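PDB 3RWX: lipoprotein from Bacteroides fragilis, which is of unknown function but carries two calycin-like beta-barrel domains and is probably a lipoprotein of the bacterial outer membrane. Local coordinates for residues S149-D157 with N179-M189. Sequence-based numbering, arbitrary orientation.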
loop_
_atom_site.group_PDB
_atom_site.type_symbol
_atom_site.label_atom_id
_atom_site.label_comp_id
_atom_site.label_asym_id
_atom_site.label_seq_id
_atom_site.Cartn_x
_atom_site.Cartn_y
_atom_site.Cartn_z
ATOM N N SER A 149 17.878 32.753 0.015
ATOM C CA SER A 149 18.476 32.834 -1.324
ATOM C C SER A 149 19.434 31.689 -1.655
ATOM O O SER A 149 20.078 31.730 -2.668
ATOM C CB SER A 149 19.278 34.156 -1.446
ATOM O OG SER A 149 20.215 34.240 -0.376
ATOM N N THR A 150 19.560 30.696 -0.791
ATOM C CA THR A 150 20.454 29.581 -1.041
ATOM C C THR A 150 19.724 28.382 -1.591
ATOM O O THR A 150 18.686 27.990 -1.079
ATOM C CB THR A 150 21.165 29.167 0.266
ATOM O OG1 THR A 150 22.155 30.154 0.579
ATOM C CG2 THR A 150 21.842 27.775 0.140
ATOM N N THR A 151 20.284 27.777 -2.627
ATOM C CA THR A 151 19.835 26.452 -3.064
ATOM C C THR A 151 21.041 25.522 -3.040
ATOM O O THR A 151 22.093 25.786 -3.648
ATOM C CB THR A 151 19.233 26.468 -4.476
ATOM O OG1 THR A 151 18.165 27.423 -4.530
ATOM C CG2 THR A 151 18.691 25.083 -4.844
ATOM N N TYR A 152 20.881 24.427 -2.323
ATOM C CA TYR A 152 21.980 23.512 -2.089
ATOM C C TYR A 152 22.193 22.579 -3.279
ATOM O O TYR A 152 21.331 22.468 -4.147
ATOM C CB TYR A 152 21.703 22.721 -0.825
ATOM C CG TYR A 152 21.750 23.559 0.436
ATOM C CD1 TYR A 152 22.949 23.990 0.960
ATOM C CD2 TYR A 152 20.598 23.919 1.099
ATOM C CE1 TYR A 152 23.004 24.779 2.133
ATOM C CE2 TYR A 152 20.642 24.687 2.276
ATOM C CZ TYR A 152 21.849 25.108 2.776
ATOM O OH TYR A 152 21.892 25.842 3.919
ATOM N N PRO A 153 23.360 21.914 -3.332
ATOM C CA PRO A 153 23.492 20.908 -4.365
ATOM C C PRO A 153 22.403 19.821 -4.251
ATOM O O PRO A 153 21.902 19.543 -3.158
ATOM C CB PRO A 153 24.898 20.336 -4.119
ATOM C CG PRO A 153 25.647 21.435 -3.483
ATOM C CD PRO A 153 24.615 22.091 -2.582
ATOM N N ASP A 154 22.026 19.265 -5.389
ATOM C CA ASP A 154 21.106 18.148 -5.420
ATOM C C ASP A 154 21.598 16.985 -4.569
ATOM O O ASP A 154 22.772 16.663 -4.581
ATOM C CB ASP A 154 20.897 17.666 -6.858
ATOM C CG ASP A 154 20.086 18.649 -7.685
ATOM O OD1 ASP A 154 19.242 19.376 -7.109
ATOM O OD2 ASP A 154 20.281 18.702 -8.915
ATOM N N ILE A 155 20.677 16.392 -3.823
ATOM C CA ILE A 155 20.915 15.154 -3.153
ATOM C C ILE A 155 20.317 14.052 -4.019
ATOM O O ILE A 155 19.128 14.081 -4.328
ATOM C CB ILE A 155 20.206 15.129 -1.756
ATOM C CG1 ILE A 155 20.806 16.174 -0.817
ATOM C CG2 ILE A 155 20.310 13.738 -1.125
ATOM C CD1 ILE A 155 19.888 16.523 0.365
ATOM N N THR A 156 21.126 13.076 -4.405
ATOM C CA THR A 156 20.612 11.907 -5.123
ATOM C C THR A 156 20.534 10.641 -4.282
ATOM O O THR A 156 19.928 9.661 -4.712
ATOM C CB THR A 156 21.452 11.621 -6.346
ATOM O OG1 THR A 156 22.822 11.691 -5.968
ATOM C CG2 THR A 156 21.177 12.665 -7.446
ATOM N N ASP A 157 21.113 10.649 -3.090
ATOM C CA ASP A 157 20.941 9.556 -2.155
ATOM C C ASP A 157 19.775 9.886 -1.222
ATOM O O ASP A 157 19.960 10.484 -0.145
ATOM C CB ASP A 157 22.240 9.373 -1.376
ATOM C CG ASP A 157 22.230 8.146 -0.447
ATOM O OD1 ASP A 157 21.220 7.368 -0.405
ATOM O OD2 ASP A 157 23.276 7.964 0.249
ATOM N N ASN A 179 22.312 13.927 3.906
ATOM C CA ASN A 179 23.352 14.036 2.874
ATOM C C ASN A 179 23.537 15.427 2.291
ATOM O O ASN A 179 24.244 15.598 1.319
ATOM C CB ASN A 179 23.029 13.044 1.768
ATOM C CG ASN A 179 23.044 11.625 2.271
ATOM O OD1 ASN A 179 22.137 10.858 2.007
ATOM N ND2 ASN A 179 24.100 11.265 2.995
ATOM N N LEU A 180 22.914 16.413 2.918
ATOM C CA LEU A 180 22.933 17.770 2.445
ATOM C C LEU A 180 24.329 18.338 2.515
ATOM O O LEU A 180 24.940 18.278 3.552
ATOM C CB LEU A 180 21.987 18.597 3.308
ATOM C CG LEU A 180 21.789 20.044 2.859
ATOM C CD1 LEU A 180 21.168 20.123 1.459
ATOM C CD2 LEU A 180 20.961 20.790 3.906
ATOM N N ASN A 181 24.846 18.892 1.427
ATOM C CA ASN A 181 26.158 19.529 1.476
ATOM C C ASN A 181 26.033 21.009 1.339
ATOM O O ASN A 181 25.005 21.500 0.879
ATOM C CB ASN A 181 27.045 19.017 0.361
ATOM C CG ASN A 181 27.405 17.550 0.522
ATOM O OD1 ASN A 181 27.407 16.994 1.621
ATOM N ND2 ASN A 181 27.711 16.924 -0.582
ATOM N N SER A 182 27.091 21.728 1.701
ATOM C CA SER A 182 27.092 23.183 1.631
ATOM C C SER A 182 27.016 23.689 0.206
ATOM O O SER A 182 27.420 23.009 -0.727
ATOM C CB SER A 182 28.352 23.746 2.271
ATOM O OG SER A 182 28.487 23.258 3.583
ATOM N N SER A 183 26.499 24.901 0.072
ATOM C CA SER A 183 26.476 25.647 -1.159
ATOM C C SER A 183 27.585 26.690 -1.091
ATOM O O SER A 183 28.053 27.057 -0.008
ATOM C CB SER A 183 25.110 26.333 -1.292
ATOM O OG SER A 183 25.194 27.595 -1.929
ATOM N N GLN A 184 28.003 27.190 -2.243
ATOM C CA GLN A 184 28.919 28.319 -2.264
ATOM C C GLN A 184 28.358 29.505 -1.465
ATOM O O GLN A 184 29.115 30.250 -0.858
ATOM C CB GLN A 184 29.222 28.742 -3.705
ATOM C CG GLN A 184 30.070 27.722 -4.458
ATOM C CD GLN A 184 30.374 28.131 -5.905
ATOM O OE1 GLN A 184 30.566 29.316 -6.202
ATOM N NE2 GLN A 184 30.424 27.138 -6.811
ATOM N N THR A 185 27.038 29.657 -1.450
ATOM C CA THR A 185 26.387 30.790 -0.783
ATOM C C THR A 185 25.945 30.520 0.675
ATOM O O THR A 185 25.357 31.400 1.316
ATOM C CB THR A 185 25.145 31.292 -1.615
ATOM O OG1 THR A 185 24.032 30.397 -1.445
ATOM C CG2 THR A 185 25.485 31.392 -3.107
ATOM N N GLY A 186 26.208 29.327 1.204
ATOM C CA GLY A 186 25.799 29.024 2.575
ATOM C C GLY A 186 26.081 27.612 3.068
ATOM O O GLY A 186 26.126 26.663 2.289
ATOM N N ARG A 187 26.252 27.486 4.380
ATOM C CA ARG A 187 26.496 26.208 5.009
ATOM C C ARG A 187 25.233 25.383 5.076
ATOM O O ARG A 187 24.129 25.906 5.105
ATOM C CB ARG A 187 27.046 26.401 6.422
ATOM C CG ARG A 187 28.390 27.112 6.440
ATOM C CD ARG A 187 28.926 27.204 7.825
ATOM N NE ARG A 187 30.307 27.678 7.858
ATOM C CZ ARG A 187 31.041 27.710 8.972
ATOM N NH1 ARG A 187 30.526 27.299 10.128
ATOM N NH2 ARG A 187 32.286 28.151 8.931
ATOM N N ALA A 188 25.396 24.073 5.099
ATOM C CA ALA A 188 24.263 23.214 5.251
ATOM C C ALA A 188 23.852 23.139 6.730
ATOM O O ALA A 188 24.597 23.510 7.626
ATOM C CB ALA A 188 24.577 21.833 4.698
HETATM N N MSE A 189 22.636 22.674 6.939
HETATM C CA MSE A 189 22.124 22.388 8.272
HETATM C C MSE A 189 22.216 20.890 8.542
HETATM O O MSE A 189 22.066 20.062 7.626
HETATM C CB MSE A 189 20.664 22.824 8.367
HETATM C CG MSE A 189 20.445 24.319 8.174
HETATM SE SE MSE A 189 18.798 24.653 7.204
HETATM C CE MSE A 189 19.221 23.594 5.630
HETATM O O HOH W 1 22.903 29.038 -3.794
HETATM O O HOH W 2 23.427 18.717 -0.859
#
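Tyr152 and Ser183 mark the closest backbone approach, their CA atoms 5.1 Å apart, as Thr150 to Ile155 runs antiparallel to the loop from Leu180 to Thr185; the direct hydrogen bonds between the two segments come from side chains. Two waters fill in: one joins Thr151 N to Thr185 OG1, the other gives a hydrogen to Pro153 O and takes one from Asn181 N, 2.7 Å away. The contact illustrates how a single aromatic ring can fasten an irregular loop. With CG anti to its own carbonyl carbon (chi1 -68°), Tyr152 sends its ring into the bend of residues 180-189, and the hydroxyl donates to Arg187 O at 2.5 Å, a short bond that arrives tilted 30° from the carbonyl plane. Leu180 crosses the tyrosine at about a right angle, its CD1 lying 3.5 Å from Tyr152 CB and its CD2 above one ring face, shifted from the centre toward the rim. On the opposite face sits CG2 of Thr150, above the ring centre, while Gly186 O lies at the ring edge and Met189, a selenomethionine, brings its CE to within 3.8 Å of Tyr152 CE2. Strand 150-151 is an outermost strand of the antiparallel sheet in the second calycin-like domain; Tyr152 also packs on Val145 and Val147 of strand 144-147, so the loop after strand 172-173 is held against the sheet's margin. The tip of that loop is a type I turn from Ser183 to Gly186, with Ser183 OG accepting from Thr185 N in an ST turn. There Thr150 OG1 and Thr185 OG1 share a hydrogen bond of 2.8 Å. Farther along, CD1 of Ile155 rests 3.9 Å from Leu180 CA, and its CG2 meets Asn179 CB at 4.0 Å.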